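Long-range contact in CG5036 (Drosophila melanogaster, PDB 4IGU), which probably binds G protein alpha subunits through its RGS domain and speeds their GTP hydrolysis, thereby damping G protein signalling: residues N51-W55 / I119-M123. Residues are numbered along the deposited sequence.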
ATOM      1  N   ASN A  51      -5.824  -0.184  -1.687  1.00 10.35           N
ATOM      2  CA  ASN A  51      -4.871  -1.206  -1.263  1.00 12.56           C
ATOM      3  C   ASN A  51      -3.593  -0.619  -0.651  1.00 10.76           C
ATOM      4  O   ASN A  51      -3.156  -1.030   0.429  1.00 13.54           O
ATOM      5  CB  ASN A  51      -4.535  -2.128  -2.438  1.00 16.89           C
ATOM      6  CG  ASN A  51      -5.630  -3.138  -2.709  1.00 20.04           C
ATOM      7  OD1 ASN A  51      -6.493  -3.361  -1.861  1.00 16.16           O
ATOM      8  ND2 ASN A  51      -5.596  -3.768  -3.888  1.00 19.32           N
ATOM      9  N   ILE A  52      -2.977   0.337  -1.334  1.00  9.08           N
ATOM     10  CA  ILE A  52      -1.756   0.933  -0.799  1.00 11.55           C
ATOM     11  C   ILE A  52      -2.046   1.925   0.342  1.00 14.43           C
ATOM     12  O   ILE A  52      -1.255   2.064   1.284  1.00 13.24           O
ATOM     13  CB  ILE A  52      -0.881   1.571  -1.921  1.00 11.05           C
ATOM     14  CG1 ILE A  52       0.556   1.763  -1.437  1.00 12.91           C
ATOM     15  CG2 ILE A  52      -1.516   2.880  -2.435  1.00 11.69           C
ATOM     16  CD1 ILE A  52       1.531   2.166  -2.522  1.00 15.42           C
ATOM     17  N   LEU A  53      -3.179   2.612   0.270  1.00 10.72           N
ATOM     18  CA  LEU A  53      -3.534   3.536   1.337  1.00 11.36           C
ATOM     19  C   LEU A  53      -3.787   2.765   2.649  1.00 11.87           C
ATOM     20  O   LEU A  53      -3.359   3.195   3.729  1.00 11.47           O
ATOM     21  CB  LEU A  53      -4.740   4.394   0.928  1.00 11.26           C
ATOM     22  CG  LEU A  53      -4.399   5.401  -0.187  1.00 16.81           C
ATOM     23  CD1 LEU A  53      -5.634   5.919  -0.907  1.00 23.15           C
ATOM     24  CD2 LEU A  53      -3.611   6.569   0.390  1.00 17.16           C
ATOM     25  N   PHE A  54      -4.448   1.617   2.554  1.00 11.50           N
ATOM     26  CA  PHE A  54      -4.635   0.756   3.733  1.00 12.45           C
ATOM     27  C   PHE A  54      -3.284   0.298   4.244  1.00  8.61           C
ATOM     28  O   PHE A  54      -3.004   0.357   5.449  1.00 13.68           O
ATOM     29  CB  PHE A  54      -5.509  -0.456   3.377  1.00 10.42           C
ATOM     30  CG  PHE A  54      -5.544  -1.538   4.446  1.00 12.60           C
ATOM     31  CD1 PHE A  54      -6.167  -1.315   5.672  1.00 14.03           C
ATOM     32  CD2 PHE A  54      -4.998  -2.793   4.198  1.00 12.10           C
ATOM     33  CE1 PHE A  54      -6.224  -2.318   6.641  1.00 10.00           C
ATOM     34  CE2 PHE A  54      -5.047  -3.804   5.166  1.00  8.61           C
ATOM     35  CZ  PHE A  54      -5.652  -3.564   6.387  1.00  9.87           C
ATOM     36  N   TRP A  55      -2.428  -0.141   3.324  1.00 11.42           N
ATOM     37  CA  TRP A  55      -1.105  -0.645   3.693  1.00 10.18           C
ATOM     38  C   TRP A  55      -0.266   0.440   4.376  1.00 14.94           C
ATOM     39  O   TRP A  55       0.399   0.193   5.382  1.00 11.27           O
ATOM     40  CB  TRP A  55      -0.368  -1.222   2.469  1.00 10.80           C
ATOM     41  CG  TRP A  55       0.905  -1.950   2.860  1.00 14.31           C
ATOM     42  CD1 TRP A  55       1.027  -3.262   3.212  1.00 14.28           C
ATOM     43  CD2 TRP A  55       2.219  -1.380   2.980  1.00 12.00           C
ATOM     44  NE1 TRP A  55       2.337  -3.551   3.530  1.00 12.86           N
ATOM     45  CE2 TRP A  55       3.086  -2.408   3.397  1.00 13.78           C
ATOM     46  CE3 TRP A  55       2.742  -0.095   2.772  1.00 15.14           C
ATOM     47  CZ2 TRP A  55       4.454  -2.200   3.603  1.00 16.32           C
ATOM     48  CZ3 TRP A  55       4.101   0.113   2.979  1.00 17.32           C
ATOM     49  CH2 TRP A  55       4.942  -0.936   3.386  1.00 13.44           C
ATOM     50  N   ILE A 119      -2.992  -7.911   1.741  1.00 14.30           N
ATOM     51  CA  ILE A 119      -3.038  -6.797   0.796  1.00 12.37           C
ATOM     52  C   ILE A 119      -1.663  -6.502   0.156  1.00 12.33           C
ATOM     53  O   ILE A 119      -1.583  -6.187  -1.035  1.00 12.04           O
ATOM     54  CB  ILE A 119      -3.644  -5.527   1.439  1.00 13.29           C
ATOM     55  CG1 ILE A 119      -5.073  -5.805   1.925  1.00 16.09           C
ATOM     56  CG2 ILE A 119      -3.628  -4.359   0.449  1.00 14.26           C
ATOM     57  CD1 ILE A 119      -5.990  -6.326   0.844  1.00 14.42           C
ATOM     58  N   TYR A 120      -0.582  -6.611   0.926  1.00 14.48           N
ATOM     59  CA  TYR A 120       0.760  -6.483   0.337  1.00 13.77           C
ATOM     60  C   TYR A 120       1.014  -7.561  -0.726  1.00 14.86           C
ATOM     61  O   TYR A 120       1.595  -7.282  -1.775  1.00 14.66           O
ATOM     62  CB  TYR A 120       1.839  -6.544   1.423  1.00 11.93           C
ATOM     63  CG  TYR A 120       3.264  -6.331   0.928  1.00 16.30           C
ATOM     64  CD1 TYR A 120       4.030  -7.396   0.451  1.00 17.29           C
ATOM     65  CD2 TYR A 120       3.853  -5.073   0.970  1.00 17.03           C
ATOM     66  CE1 TYR A 120       5.340  -7.205   0.012  1.00 16.57           C
ATOM     67  CE2 TYR A 120       5.162  -4.871   0.537  1.00 16.40           C
ATOM     68  CZ  TYR A 120       5.895  -5.939   0.051  1.00 15.35           C
ATOM     69  OH  TYR A 120       7.197  -5.734  -0.378  1.00 18.02           O
ATOM     70  N   THR A 121       0.582  -8.791  -0.445  1.00 13.68           N
ATOM     71  CA  THR A 121       0.765  -9.908  -1.366  1.00 14.57           C
ATOM     72  C   THR A 121      -0.056  -9.676  -2.634  1.00 17.88           C
ATOM     73  O   THR A 121       0.375  -9.996  -3.749  1.00 18.74           O
ATOM     74  CB  THR A 121       0.352 -11.243  -0.705  1.00 19.26           C
ATOM     75  OG1 THR A 121       1.164 -11.475   0.457  1.00 16.51           O
ATOM     76  CG2 THR A 121       0.503 -12.416  -1.678  1.00 20.41           C
ATOM     77  N   LEU A 122      -1.237  -9.095  -2.450  1.00 17.28           N
ATOM     78  CA  LEU A 122      -2.117  -8.739  -3.554  1.00 14.67           C
ATOM     79  C   LEU A 122      -1.454  -7.727  -4.494  1.00 18.50           C
ATOM     80  O   LEU A 122      -1.396  -7.942  -5.705  1.00 20.02           O
ATOM     81  CB  LEU A 122      -3.417  -8.171  -2.977  1.00 20.14           C
ATOM     82  CG  LEU A 122      -4.513  -7.653  -3.899  1.00 20.99           C
ATOM     83  CD1 LEU A 122      -4.761  -8.664  -4.974  1.00 25.41           C
ATOM     84  CD2 LEU A 122      -5.783  -7.410  -3.109  1.00 22.46           C
ATOM     85  N   MET A 123      -0.970  -6.617  -3.942  1.00 15.87           N
ATOM     86  CA  MET A 123      -0.276  -5.613  -4.747  1.00 17.83           C
ATOM     87  C   MET A 123       0.960  -6.214  -5.414  1.00 21.65           C
ATOM     88  O   MET A 123       1.285  -5.905  -6.561  1.00 20.56           O
ATOM     89  CB  MET A 123       0.146  -4.426  -3.879  1.00 16.38           C
ATOM     90  CG  MET A 123      -1.014  -3.517  -3.451  1.00 15.76           C
ATOM     91  SD  MET A 123      -0.429  -2.130  -2.451  1.00 14.27           S
ATOM     92  CE  MET A 123       0.319  -2.979  -1.050  1.00 16.29           C
TER
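Helices 50-61 and 113-132 of the all-helical RGS domain cross near the centre of the chain, and the short segments run roughly antiparallel, at 142° with axes 9.8 Å apart. Asn-51, Ile-119 and Met-123 bury the most surface. Asn-51 points its CB toward helix 113-132, where Ile-119 and Met-123, one turn apart, receive it: CB lies 3.8 Å from Ile-119 CG2 and 3.9 Å from Met-123 CG. Its backbone O sits 3.4 Å from Ile-119 CG2 while accepting the helical hydrogen bond from Trp-55 N. Ile-119 also reaches Phe-54, CG1 to CD2 at 3.8 Å, and with Asn-51 and Phe-54 touches Val-90 in a loop. Met-123 lies against Ile-52 and Trp-55, its SD 3.8 Å from Ile-52 CB and its CE 4.0 Å from Trp-55 CB; Phe-26 and Met-30 of helix 26-30 pack against it too. Next to it, the Trp-55 five-membered ring and the Tyr-120 ring meet obliquely, planes at 39°, with NE1 of Trp-55 3.3 Å from CD2 of Tyr-120. No hydrogen bond or salt bridge joins the two segments, so this crossing within the RGS core depends on the shape fit of mainly apolar side chains.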